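Acetyl-CoA hydrolase/transferase family protein (PDB 2NVV) probably hydrolyses acetyl-CoA or transfers CoA between acetate and another carboxylic acid, as a zinc-binding member of the acetyl-CoA hydrolase/transferase family. Local coordinates at residues A[236-241]-A[430-435]; A[279-284]-A[288-293]; A[356-361]-A[457-462]. All coordinates share one frame; numbering follows the deposited sequence.

Contact 1. Residues A[236-241]-A[430-435]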
ATOM      1  N   ALA A 236      11.704 -17.105  13.420  1.00  6.39           N
ATOM      2  CA  ALA A 236      10.968 -17.822  14.461  1.00  6.39           C
ATOM      3  C   ALA A 236      11.266 -17.315  15.877  1.00  6.39           C
ATOM      4  O   ALA A 236      10.347 -17.144  16.685  1.00  6.39           O
ATOM      5  CB  ALA A 236      11.271 -19.299  14.369  1.00  6.39           C
ATOM      6  N   ALA A 237      12.540 -17.078  16.183  1.00  6.39           N
ATOM      7  CA  ALA A 237      12.907 -16.582  17.508  1.00  6.70           C
ATOM      8  C   ALA A 237      12.392 -15.156  17.755  1.00  6.72           C
ATOM      9  O   ALA A 237      12.035 -14.794  18.876  1.00  6.39           O
ATOM     10  CB  ALA A 237      14.413 -16.623  17.672  1.00  6.71           C
ATOM     11  N   PHE A 238      12.367 -14.343  16.711  1.00  6.39           N
ATOM     12  CA  PHE A 238      11.893 -12.976  16.825  1.00  6.69           C
ATOM     13  C   PHE A 238      10.414 -12.999  17.194  1.00  6.39           C
ATOM     14  O   PHE A 238       9.969 -12.318  18.122  1.00  6.39           O
ATOM     15  CB  PHE A 238      12.086 -12.255  15.490  1.00  6.79           C
ATOM     16  CG  PHE A 238      11.338 -10.949  15.383  1.00  6.39           C
ATOM     17  CD1 PHE A 238      11.672  -9.870  16.187  1.00  6.39           C
ATOM     18  CD2 PHE A 238      10.297 -10.806  14.468  1.00  6.39           C
ATOM     19  CE1 PHE A 238      10.990  -8.668  16.090  1.00  6.39           C
ATOM     20  CE2 PHE A 238       9.605  -9.605  14.365  1.00  6.66           C
ATOM     21  CZ  PHE A 238       9.956  -8.530  15.180  1.00  6.39           C
ATOM     22  N   LEU A 239       9.659 -13.806  16.465  1.00  6.39           N
ATOM     23  CA  LEU A 239       8.234 -13.927  16.697  1.00  6.39           C
ATOM     24  C   LEU A 239       7.885 -14.380  18.116  1.00  6.39           C
ATOM     25  O   LEU A 239       7.029 -13.759  18.756  1.00  7.23           O
ATOM     26  CB  LEU A 239       7.621 -14.853  15.640  1.00  6.39           C
ATOM     27  CG  LEU A 239       6.939 -14.159  14.441  1.00  6.75           C
ATOM     28  CD1 LEU A 239       7.526 -12.793  14.181  1.00  6.39           C
ATOM     29  CD2 LEU A 239       7.048 -15.038  13.211  1.00  6.71           C
ATOM     30  N   VAL A 240       8.531 -15.429  18.630  1.00  6.39           N
ATOM     31  CA  VAL A 240       8.203 -15.857  19.994  1.00  6.47           C
ATOM     32  C   VAL A 240       8.581 -14.716  20.946  1.00  6.39           C
ATOM     33  O   VAL A 240       7.904 -14.449  21.933  1.00  6.39           O
ATOM     34  CB  VAL A 240       8.972 -17.149  20.438  1.00  6.39           C
ATOM     35  CG1 VAL A 240       8.960 -18.176  19.332  1.00  6.69           C
ATOM     36  CG2 VAL A 240      10.386 -16.823  20.841  1.00  6.39           C
ATOM     37  N   SER A 241       9.659 -14.028  20.612  1.00  6.39           N
ATOM     38  CA  SER A 241      10.152 -12.943  21.428  1.00  6.39           C
ATOM     39  C   SER A 241       9.173 -11.788  21.485  1.00  6.39           C
ATOM     40  O   SER A 241       9.054 -11.102  22.510  1.00  6.39           O
ATOM     41  CB  SER A 241      11.488 -12.482  20.873  1.00  6.39           C
ATOM     42  OG  SER A 241      11.890 -11.288  21.496  1.00  6.73           O
ATOM     43  N   ASP A 430      14.370  -4.332  13.794  1.00  6.43           N
ATOM     44  CA  ASP A 430      13.003  -3.883  13.999  1.00  6.41           C
ATOM     45  C   ASP A 430      13.011  -2.394  13.682  1.00  6.39           C
ATOM     46  O   ASP A 430      13.620  -1.596  14.396  1.00  6.39           O
ATOM     47  CB  ASP A 430      12.578  -4.106  15.445  1.00  7.89           C
ATOM     48  CG  ASP A 430      11.079  -4.079  15.616  1.00  8.21           C
ATOM     49  OD1 ASP A 430      10.415  -3.303  14.896  1.00  6.92           O
ATOM     50  OD2 ASP A 430      10.568  -4.824  16.476  1.00  9.14           O
ATOM     51  N   LEU A 431      12.325  -2.031  12.609  1.00  7.06           N
ATOM     52  CA  LEU A 431      12.289  -0.655  12.144  1.00  7.59           C
ATOM     53  C   LEU A 431      11.227   0.239  12.770  1.00  6.39           C
ATOM     54  O   LEU A 431      11.256   1.457  12.593  1.00  6.39           O
ATOM     55  CB  LEU A 431      12.118  -0.657  10.623  1.00  6.84           C
ATOM     56  CG  LEU A 431      13.331  -0.919   9.717  1.00  6.39           C
ATOM     57  CD1 LEU A 431      14.319  -1.844  10.375  1.00  6.54           C
ATOM     58  CD2 LEU A 431      12.854  -1.464   8.394  1.00  6.39           C
ATOM     59  N   ARG A 432      10.300  -0.359  13.508  1.00  6.39           N
ATOM     60  CA  ARG A 432       9.215   0.409  14.122  1.00  6.39           C
ATOM     61  C   ARG A 432       9.646   1.471  15.119  1.00  6.39           C
ATOM     62  O   ARG A 432      10.506   1.247  15.961  1.00  6.39           O
ATOM     63  CB  ARG A 432       8.205  -0.541  14.776  1.00  6.39           C
ATOM     64  CG  ARG A 432       7.379  -1.337  13.770  1.00  6.39           C
ATOM     65  CD  ARG A 432       6.628  -2.461  14.437  1.00  6.39           C
ATOM     66  NE  ARG A 432       7.546  -3.426  15.035  1.00  6.39           N
ATOM     67  CZ  ARG A 432       7.167  -4.522  15.683  1.00  6.48           C
ATOM     68  NH1 ARG A 432       8.080  -5.328  16.187  1.00  6.39           N
ATOM     69  NH2 ARG A 432       5.880  -4.812  15.826  1.00  8.87           N
ATOM     70  N   GLY A 433       9.045   2.647  14.994  1.00  6.50           N
ATOM     71  CA  GLY A 433       9.350   3.739  15.897  1.00  6.39           C
ATOM     72  C   GLY A 433      10.667   4.427  15.651  1.00  6.39           C
ATOM     73  O   GLY A 433      11.128   5.190  16.497  1.00  8.11           O
ATOM     74  N   LYS A 434      11.269   4.183  14.493  1.00  6.39           N
ATOM     75  CA  LYS A 434      12.559   4.786  14.175  1.00  6.39           C
ATOM     76  C   LYS A 434      12.537   5.685  12.956  1.00  7.03           C
ATOM     77  O   LYS A 434      11.795   5.438  12.006  1.00  8.52           O
ATOM     78  CB  LYS A 434      13.604   3.686  13.972  1.00  6.39           C
ATOM     79  CG  LYS A 434      14.014   3.032  15.266  1.00  8.42           C
ATOM     80  CD  LYS A 434      14.828   1.775  15.047  1.00  8.59           C
ATOM     81  CE  LYS A 434      15.280   1.215  16.398  1.00 10.96           C
ATOM     82  NZ  LYS A 434      15.894  -0.129  16.288  1.00 12.14           N
ATOM     83  N   ASN A 435      13.341   6.738  12.992  1.00  6.39           N
ATOM     84  CA  ASN A 435      13.421   7.656  11.867  1.00  6.39           C
ATOM     85  C   ASN A 435      14.450   7.064  10.904  1.00  6.39           C
ATOM     86  O   ASN A 435      15.007   5.998  11.180  1.00  6.39           O
ATOM     87  CB  ASN A 435      13.834   9.065  12.339  1.00  6.44           C
ATOM     88  CG  ASN A 435      15.254   9.126  12.857  1.00  6.39           C
ATOM     89  OD1 ASN A 435      15.742  10.192  13.206  1.00  6.95           O
ATOM     90  ND2 ASN A 435      15.922   7.987  12.907  1.00  6.74           N
TER
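F238 sends the far rim of its ring from the helix against a carboxylate and a guanidinium that already hold each other. D430 OD2 lies near the ring plane, 3.9 Å from F238 CE1, with the carboxylate turned almost perpendicular to the ring. R432 NH1 reaches the same edge, 3.8 Å from F238 CZ. The closely fitted part is the ion pair itself. R432 grips D430 side-on, NE to OD1 at 2.9 Å and NH1 to OD2 at 2.6 Å, both oxygens lying close to the guanidinium plane; a bend at chi3 (-63°) turns the arginine back toward the aspartate. D430 OD1 also accepts from R432 N at 3.3 Å, closing an Asx turn, and these three bonds fix the rotation of the carboxylate. By comparison the meeting with F238 is slight, burying 72 Å² in all, and the looser side lies past the ion pair, where G433 and K434 of the type II turn L431 to K434 are partly exposed. R432 NH1 has a further salt bridge to E242, on the same helix as F238, while its guanidinium makes a cation-pi contact with F116 of the second subunit. F238 itself packs on V421 of strand 421-424 and I390 of strand 389-392, beside the edge strand 427-430, and N435 stands at the N-cap position of helix 436-446.

Contact 2. Residues A[279-284]-A[288-293]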
ATOM      1  N   PHE A 279      -0.214 -23.143  14.506  1.00  6.39           N
ATOM      2  CA  PHE A 279      -0.731 -21.999  13.795  1.00  6.39           C
ATOM      3  C   PHE A 279      -1.428 -22.289  12.475  1.00  6.39           C
ATOM      4  O   PHE A 279      -1.369 -23.394  11.941  1.00  6.39           O
ATOM      5  CB  PHE A 279       0.418 -21.006  13.582  1.00  6.39           C
ATOM      6  CG  PHE A 279       1.576 -21.560  12.766  1.00  6.39           C
ATOM      7  CD1 PHE A 279       1.642 -21.353  11.383  1.00  6.39           C
ATOM      8  CD2 PHE A 279       2.596 -22.287  13.382  1.00  6.39           C
ATOM      9  CE1 PHE A 279       2.702 -21.859  10.635  1.00  6.39           C
ATOM     10  CE2 PHE A 279       3.661 -22.797  12.639  1.00  6.39           C
ATOM     11  CZ  PHE A 279       3.714 -22.582  11.265  1.00  6.47           C
ATOM     12  N   ASN A 280      -2.096 -21.269  11.956  1.00  6.39           N
ATOM     13  CA  ASN A 280      -2.807 -21.379  10.694  1.00  6.43           C
ATOM     14  C   ASN A 280      -2.119 -20.492   9.669  1.00  6.71           C
ATOM     15  O   ASN A 280      -1.430 -19.544  10.025  1.00  6.39           O
ATOM     16  CB  ASN A 280      -4.263 -20.922  10.848  1.00  6.39           C
ATOM     17  CG  ASN A 280      -5.033 -21.738  11.875  1.00  6.63           C
ATOM     18  OD1 ASN A 280      -5.453 -21.216  12.911  1.00  7.74           O
ATOM     19  ND2 ASN A 280      -5.230 -23.027  11.591  1.00  6.39           N
HETATM   20  N   MSE A 281      -2.313 -20.816   8.400  1.00  6.75           N
HETATM   21  CA  MSE A 281      -1.736 -20.040   7.312  1.00  6.50           C
HETATM   22  C   MSE A 281      -2.852 -19.309   6.591  1.00  6.39           C
HETATM   23  O   MSE A 281      -3.968 -19.827   6.459  1.00  6.39           O
HETATM   24  CB  MSE A 281      -1.063 -20.948   6.268  1.00  9.20           C
HETATM   25  CG  MSE A 281       0.057 -21.834   6.776  1.00 11.57           C
HETATM   26 SE   MSE A 281       1.581 -20.820   7.305  1.00 21.06          SE
HETATM   27  CE  MSE A 281       2.204 -20.226   5.541  1.00 16.28           C
ATOM     28  N   TYR A 282      -2.554 -18.098   6.149  1.00  7.10           N
ATOM     29  CA  TYR A 282      -3.481 -17.328   5.344  1.00  6.39           C
ATOM     30  C   TYR A 282      -2.520 -16.749   4.315  1.00  6.39           C
ATOM     31  O   TYR A 282      -2.256 -15.548   4.292  1.00  6.39           O
ATOM     32  CB  TYR A 282      -4.167 -16.209   6.137  1.00  6.39           C
ATOM     33  CG  TYR A 282      -5.388 -15.692   5.397  1.00  6.39           C
ATOM     34  CD1 TYR A 282      -6.578 -16.417   5.393  1.00  6.49           C
ATOM     35  CD2 TYR A 282      -5.324 -14.542   4.613  1.00  6.65           C
ATOM     36  CE1 TYR A 282      -7.662 -16.018   4.630  1.00  6.39           C
ATOM     37  CE2 TYR A 282      -6.399 -14.139   3.845  1.00  6.39           C
ATOM     38  CZ  TYR A 282      -7.568 -14.881   3.853  1.00  6.39           C
ATOM     39  OH  TYR A 282      -8.636 -14.492   3.069  1.00  6.39           O
ATOM     40  N   THR A 283      -1.957 -17.646   3.501  1.00  6.44           N
ATOM     41  CA  THR A 283      -0.978 -17.292   2.461  1.00  6.78           C
ATOM     42  C   THR A 283      -1.533 -17.212   1.045  1.00  6.39           C
ATOM     43  O   THR A 283      -2.743 -17.177   0.816  1.00  6.39           O
ATOM     44  CB  THR A 283       0.183 -18.313   2.391  1.00  6.61           C
ATOM     45  OG1 THR A 283      -0.332 -19.632   2.589  1.00  6.95           O
ATOM     46  CG2 THR A 283       1.233 -18.021   3.406  1.00  8.43           C
ATOM     47  N   GLU A 284      -0.602 -17.163   0.102  1.00  6.39           N
ATOM     48  CA  GLU A 284      -0.911 -17.133  -1.307  1.00  7.64           C
ATOM     49  C   GLU A 284      -0.814 -18.557  -1.790  1.00  6.39           C
ATOM     50  O   GLU A 284      -1.803 -19.122  -2.265  1.00  7.54           O
ATOM     51  CB  GLU A 284       0.102 -16.295  -2.069  1.00  9.67           C
ATOM     52  CG  GLU A 284      -0.189 -14.818  -2.090  1.00 13.87           C
ATOM     53  CD  GLU A 284       0.943 -14.033  -2.709  1.00 16.16           C
ATOM     54  OE1 GLU A 284       2.002 -13.896  -2.061  1.00 18.14           O
ATOM     55  OE2 GLU A 284       0.782 -13.564  -3.844  1.00 18.51           O
ATOM     56  N   ASP A 288       5.003 -27.625  -0.011  1.00  6.42           N
ATOM     57  CA  ASP A 288       5.289 -28.877   0.680  1.00  6.39           C
ATOM     58  C   ASP A 288       5.584 -28.636   2.150  1.00  6.39           C
ATOM     59  O   ASP A 288       5.060 -29.333   3.013  1.00  6.39           O
ATOM     60  CB  ASP A 288       6.487 -29.579   0.045  1.00  6.39           C
ATOM     61  CG  ASP A 288       6.181 -30.139  -1.323  1.00  6.47           C
ATOM     62  OD1 ASP A 288       7.097 -30.692  -1.955  1.00  6.51           O
ATOM     63  OD2 ASP A 288       5.030 -30.044  -1.772  1.00  8.01           O
ATOM     64  N   ALA A 289       6.425 -27.646   2.427  1.00  6.63           N
ATOM     65  CA  ALA A 289       6.806 -27.326   3.803  1.00  6.39           C
ATOM     66  C   ALA A 289       5.610 -27.153   4.733  1.00  6.39           C
ATOM     67  O   ALA A 289       5.664 -27.552   5.895  1.00  6.39           O
ATOM     68  CB  ALA A 289       7.676 -26.081   3.832  1.00  6.39           C
ATOM     69  N   VAL A 290       4.531 -26.564   4.221  1.00  6.39           N
ATOM     70  CA  VAL A 290       3.316 -26.352   5.018  1.00  6.47           C
ATOM     71  C   VAL A 290       2.623 -27.682   5.276  1.00  6.39           C
ATOM     72  O   VAL A 290       2.198 -27.978   6.392  1.00  6.39           O
ATOM     73  CB  VAL A 290       2.330 -25.387   4.291  1.00  7.17           C
ATOM     74  CG1 VAL A 290       0.979 -25.389   4.980  1.00  6.39           C
ATOM     75  CG2 VAL A 290       2.906 -23.982   4.269  1.00  6.39           C
ATOM     76  N   ILE A 291       2.521 -28.489   4.228  1.00  6.39           N
ATOM     77  CA  ILE A 291       1.894 -29.803   4.334  1.00  6.73           C
ATOM     78  C   ILE A 291       2.615 -30.653   5.388  1.00  6.39           C
ATOM     79  O   ILE A 291       1.978 -31.317   6.209  1.00  6.39           O
ATOM     80  CB  ILE A 291       1.938 -30.521   2.979  1.00  6.39           C
ATOM     81  CG1 ILE A 291       1.276 -29.637   1.921  1.00  6.39           C
ATOM     82  CG2 ILE A 291       1.261 -31.868   3.079  1.00  6.39           C
ATOM     83  CD1 ILE A 291      -0.183 -29.351   2.197  1.00  6.39           C
ATOM     84  N   ALA A 292       3.946 -30.617   5.361  1.00  6.39           N
ATOM     85  CA  ALA A 292       4.759 -31.382   6.294  1.00  6.39           C
ATOM     86  C   ALA A 292       4.428 -31.033   7.741  1.00  7.00           C
ATOM     87  O   ALA A 292       4.272 -31.924   8.575  1.00  8.39           O
ATOM     88  CB  ALA A 292       6.248 -31.130   6.015  1.00  6.39           C
ATOM     89  N   LEU A 293       4.331 -29.734   8.033  1.00  6.39           N
ATOM     90  CA  LEU A 293       4.004 -29.254   9.369  1.00  6.39           C
ATOM     91  C   LEU A 293       2.569 -29.588   9.734  1.00  7.57           C
ATOM     92  O   LEU A 293       2.232 -29.762  10.910  1.00  6.90           O
ATOM     93  CB  LEU A 293       4.211 -27.742   9.450  1.00  6.39           C
ATOM     94  CG  LEU A 293       5.679 -27.326   9.390  1.00  6.39           C
ATOM     95  CD1 LEU A 293       5.798 -25.807   9.399  1.00  6.71           C
ATOM     96  CD2 LEU A 293       6.423 -27.946  10.578  1.00  6.39           C
TER
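M281, present as selenomethionine, sets CG anti to its carbonyl carbon (chi1 -59°) and then bends at chi2 and chi3, a folded course that carries its methyl to V290. In V290 it is CG1 that stands anti to the backbone N (chi1 169°), which leaves both branches facing the strand. CE of M281 lies 4.0 Å from V290 CG2, and CG of M281 lies 4.1 Å from V290 CG1, so the two side chains meet at two points while crossing at a slant. One turn further along the helix, L293 CD1 comes within 4.3 Å of F279 CZ, approaching the ring at an angle. The two pairs are linked within the strand, since M281 SE lies at the edge of the F279 ring, close to its plane. All four side chains are buried and the join is wholly apolar. Strand 279-282, helix 288-295 and strand 299-304 form a beta-alpha-beta crossover, the two strands being parallel neighbours, with F279 and M281 backbone-bonded to the partner strand. E284, predicted to carry the glutamyl-CoA thioester intermediate, lies just past the strand in the connection to the helix; its OE2 is hydrogen-bonded to N337 ND2. Helix 261-272, whose first residues belong to the segment predicted to bind CoA (258-262), adds L267 against V290 and L270 against F279. L255 of strand 255-257 packs on both F279 and M281.

Contact 3. Residues A[356-361]-A[457-462]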
ATOM      1  N   ALA A 356      17.621  -4.434  -0.277  1.00  6.39           N
ATOM      2  CA  ALA A 356      16.999  -3.495   0.651  1.00  6.39           C
ATOM      3  C   ALA A 356      17.999  -2.386   0.911  1.00  6.39           C
ATOM      4  O   ALA A 356      19.199  -2.593   0.742  1.00  6.39           O
ATOM      5  CB  ALA A 356      16.659  -4.205   1.959  1.00  6.73           C
ATOM      6  N   ASP A 357      17.528  -1.205   1.290  1.00  6.42           N
ATOM      7  CA  ASP A 357      18.465  -0.133   1.601  1.00  6.50           C
ATOM      8  C   ASP A 357      18.391   0.196   3.083  1.00  6.39           C
ATOM      9  O   ASP A 357      17.467  -0.221   3.785  1.00  6.39           O
ATOM     10  CB  ASP A 357      18.236   1.124   0.740  1.00  7.53           C
ATOM     11  CG  ASP A 357      16.876   1.754   0.940  1.00 10.69           C
ATOM     12  OD1 ASP A 357      16.399   1.813   2.091  1.00 14.58           O
ATOM     13  OD2 ASP A 357      16.292   2.217  -0.066  1.00 12.60           O
ATOM     14  N   ILE A 358      19.378   0.940   3.556  1.00  6.39           N
ATOM     15  CA  ILE A 358      19.479   1.306   4.965  1.00  6.39           C
ATOM     16  C   ILE A 358      18.323   2.108   5.556  1.00  6.39           C
ATOM     17  O   ILE A 358      18.298   2.369   6.758  1.00  6.39           O
ATOM     18  CB  ILE A 358      20.822   2.054   5.221  1.00  6.39           C
ATOM     19  CG1 ILE A 358      20.992   3.195   4.215  1.00  6.39           C
ATOM     20  CG2 ILE A 358      21.993   1.066   5.088  1.00  6.39           C
ATOM     21  CD1 ILE A 358      22.289   3.996   4.371  1.00  6.39           C
ATOM     22  N   PHE A 359      17.354   2.493   4.731  1.00  7.17           N
ATOM     23  CA  PHE A 359      16.232   3.248   5.255  1.00  6.39           C
ATOM     24  C   PHE A 359      14.937   2.444   5.308  1.00  6.50           C
ATOM     25  O   PHE A 359      13.861   2.987   5.591  1.00  7.31           O
ATOM     26  CB  PHE A 359      16.060   4.533   4.455  1.00  6.39           C
ATOM     27  CG  PHE A 359      17.253   5.427   4.529  1.00  6.39           C
ATOM     28  CD1 PHE A 359      18.097   5.577   3.432  1.00  7.60           C
ATOM     29  CD2 PHE A 359      17.588   6.059   5.728  1.00  6.42           C
ATOM     30  CE1 PHE A 359      19.274   6.343   3.529  1.00  7.93           C
ATOM     31  CE2 PHE A 359      18.754   6.822   5.838  1.00  6.39           C
ATOM     32  CZ  PHE A 359      19.601   6.962   4.733  1.00  6.42           C
ATOM     33  N   GLY A 360      15.051   1.144   5.041  1.00  6.39           N
ATOM     34  CA  GLY A 360      13.897   0.261   5.098  1.00  6.46           C
ATOM     35  C   GLY A 360      13.081   0.075   3.840  1.00  6.39           C
ATOM     36  O   GLY A 360      11.974  -0.457   3.899  1.00  6.39           O
ATOM     37  N   ASN A 361      13.609   0.510   2.706  1.00  6.39           N
ATOM     38  CA  ASN A 361      12.897   0.378   1.444  1.00  6.39           C
ATOM     39  C   ASN A 361      13.307  -0.941   0.814  1.00  6.39           C
ATOM     40  O   ASN A 361      14.470  -1.336   0.900  1.00  6.39           O
ATOM     41  CB  ASN A 361      13.248   1.553   0.536  1.00  6.39           C
ATOM     42  CG  ASN A 361      12.887   2.878   1.160  1.00  6.64           C
ATOM     43  OD1 ASN A 361      11.722   3.268   1.182  1.00  7.22           O
ATOM     44  ND2 ASN A 361      13.885   3.567   1.696  1.00  6.39           N
ATOM     45  N   ARG A 457      28.219   2.854   6.889  1.00  6.73           N
ATOM     46  CA  ARG A 457      28.265   3.755   8.034  1.00  6.39           C
ATOM     47  C   ARG A 457      28.883   5.058   7.545  1.00  7.07           C
ATOM     48  O   ARG A 457      28.496   6.137   7.979  1.00  6.62           O
ATOM     49  CB  ARG A 457      29.108   3.181   9.186  1.00  7.31           C
ATOM     50  CG  ARG A 457      28.470   2.048   9.944  1.00  7.59           C
ATOM     51  CD  ARG A 457      29.210   1.756  11.245  1.00  9.19           C
ATOM     52  NE  ARG A 457      28.732   0.526  11.888  1.00 12.92           N
ATOM     53  CZ  ARG A 457      29.332  -0.660  11.800  1.00 14.81           C
ATOM     54  NH1 ARG A 457      30.451  -0.803  11.100  1.00 12.96           N
ATOM     55  NH2 ARG A 457      28.801  -1.713  12.406  1.00 13.56           N
ATOM     56  N   GLN A 458      29.850   4.944   6.638  1.00  6.78           N
ATOM     57  CA  GLN A 458      30.511   6.113   6.060  1.00  6.42           C
ATOM     58  C   GLN A 458      29.552   6.887   5.158  1.00  7.01           C
ATOM     59  O   GLN A 458      29.686   8.101   4.983  1.00  6.98           O
ATOM     60  CB  GLN A 458      31.727   5.689   5.242  1.00  6.42           C
ATOM     61  CG  GLN A 458      32.911   5.228   6.069  1.00  8.41           C
ATOM     62  CD  GLN A 458      34.094   4.825   5.204  1.00  9.40           C
ATOM     63  OE1 GLN A 458      33.979   3.942   4.356  1.00  9.07           O
ATOM     64  NE2 GLN A 458      35.234   5.469   5.414  1.00 10.50           N
ATOM     65  N   TYR A 459      28.584   6.184   4.582  1.00  6.53           N
ATOM     66  CA  TYR A 459      27.608   6.816   3.709  1.00  6.39           C
ATOM     67  C   TYR A 459      26.734   7.779   4.498  1.00  6.95           C
ATOM     68  O   TYR A 459      26.264   8.783   3.963  1.00  7.27           O
ATOM     69  CB  TYR A 459      26.720   5.765   3.044  1.00  6.39           C
ATOM     70  CG  TYR A 459      25.699   6.355   2.100  1.00  6.39           C
ATOM     71  CD1 TYR A 459      26.075   6.835   0.846  1.00  6.39           C
ATOM     72  CD2 TYR A 459      24.360   6.471   2.477  1.00  6.39           C
ATOM     73  CE1 TYR A 459      25.139   7.418  -0.011  1.00  6.39           C
ATOM     74  CE2 TYR A 459      23.414   7.053   1.629  1.00  6.39           C
ATOM     75  CZ  TYR A 459      23.814   7.521   0.391  1.00  6.59           C
ATOM     76  OH  TYR A 459      22.882   8.094  -0.426  1.00  6.41           O
ATOM     77  N   LEU A 460      26.512   7.470   5.770  1.00  7.30           N
ATOM     78  CA  LEU A 460      25.685   8.316   6.626  1.00  7.98           C
ATOM     79  C   LEU A 460      26.420   9.559   7.125  1.00  8.47           C
ATOM     80  O   LEU A 460      25.820  10.438   7.755  1.00  8.92           O
ATOM     81  CB  LEU A 460      25.183   7.513   7.816  1.00  6.39           C
ATOM     82  CG  LEU A 460      24.181   6.420   7.453  1.00  6.80           C
ATOM     83  CD1 LEU A 460      23.933   5.525   8.670  1.00  6.39           C
ATOM     84  CD2 LEU A 460      22.880   7.071   6.956  1.00  7.34           C
ATOM     85  N   GLU A 461      27.717   9.635   6.844  1.00  9.73           N
ATOM     86  CA  GLU A 461      28.511  10.777   7.272  1.00 10.20           C
ATOM     87  C   GLU A 461      29.090  11.548   6.100  1.00 10.46           C
ATOM     88  O   GLU A 461      30.210  12.047   6.192  1.00  9.81           O
ATOM     89  CB  GLU A 461      29.655  10.307   8.170  1.00 11.73           C
ATOM     90  CG  GLU A 461      29.211   9.473   9.365  1.00 13.77           C
ATOM     91  CD  GLU A 461      28.242  10.212  10.289  1.00 17.19           C
ATOM     92  OE1 GLU A 461      27.763   9.581  11.266  1.00 17.64           O
ATOM     93  OE2 GLU A 461      27.958  11.416  10.051  1.00 18.52           O
ATOM     94  N   LEU A 462      28.338  11.652   5.006  1.00 11.46           N
ATOM     95  CA  LEU A 462      28.828  12.353   3.827  1.00 11.08           C
ATOM     96  C   LEU A 462      28.395  13.808   3.750  1.00 11.30           C
ATOM     97  O   LEU A 462      28.474  14.431   2.686  1.00 13.22           O
ATOM     98  CB  LEU A 462      28.417  11.606   2.551  1.00 10.42           C
ATOM     99  CG  LEU A 462      29.066  10.224   2.365  1.00 10.11           C
ATOM    100  CD1 LEU A 462      28.717   9.645   0.988  1.00  8.90           C
ATOM    101  CD2 LEU A 462      30.578  10.351   2.515  1.00  8.52           C
TER
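I358 reaches across with CD1, which lies 3.7 Å from CD2 of the Y459 ring and 4.1 Å from L460 CD2. The same L460 methyl is 4.0 Å from F359 CZ, so one leucine branch touches both I358 and F359, and its side chain runs past theirs in the opposite direction. Across the contact both rings are approached at a slant: Y459 by I358 CD1, F359 by L460 CD2. CG1 of I358 occupies the position between backbone N and carbonyl carbon (chi1 51°), and from there it sits 3.6 Å above one face of the F359 ring, offset toward the rim, while an extended chi2 carries CD1 outward. The loop is the turn of a beta hairpin: strands 355-357 and 362-367 are antiparallel, D357 N bonds to N361 O, and a type I turn runs from D357 to G360. D357 holds this turn in shape. Its OD1 accepts from F359 N at 2.9 Å, the bond of an Asx turn, from N361 N at 3.1 Å, and from N361 ND2 at 3.1 Å. The last uses the syn lone pair, whereas N361 N arrives from above the carboxylate plane. Across the contact, Y459 OH is hydrogen-bonded to Q470 and N471. Helix 436-446 lies against the hairpin through A440 and I444, which touch I358, and its R439 binds F359 O. The F359 side chain is about 5 Å from that of the zinc ligand E416, whose backbone N also makes a weak hydrogen bond to N361 OD1.

Along the chain contact 2 is nested within the loop closed by contact 1, whereas contacts 1 and 3 interlock, 356-361 preceding 430-435 and 457-462 following it. Contacts 1 and 3 have centres 19 Å apart and touch, L431 CD2 lying 3.9 Å from G360 CA; helix 436-446 follows 430-435 and leads on toward 457-462. Contact 2 lies 22 Å from contact 1 and 35 Å from contact 3, centre to centre. Helix 261-272 touches both 236-241 and 288-293, and N280 is backbone-bonded to L255 in the five-stranded sheet that ends at D430. Contact 2 holds the predicted catalytic glutamate; contact 3, and more distantly contact 1, lie near the zinc ligands E416 and H417.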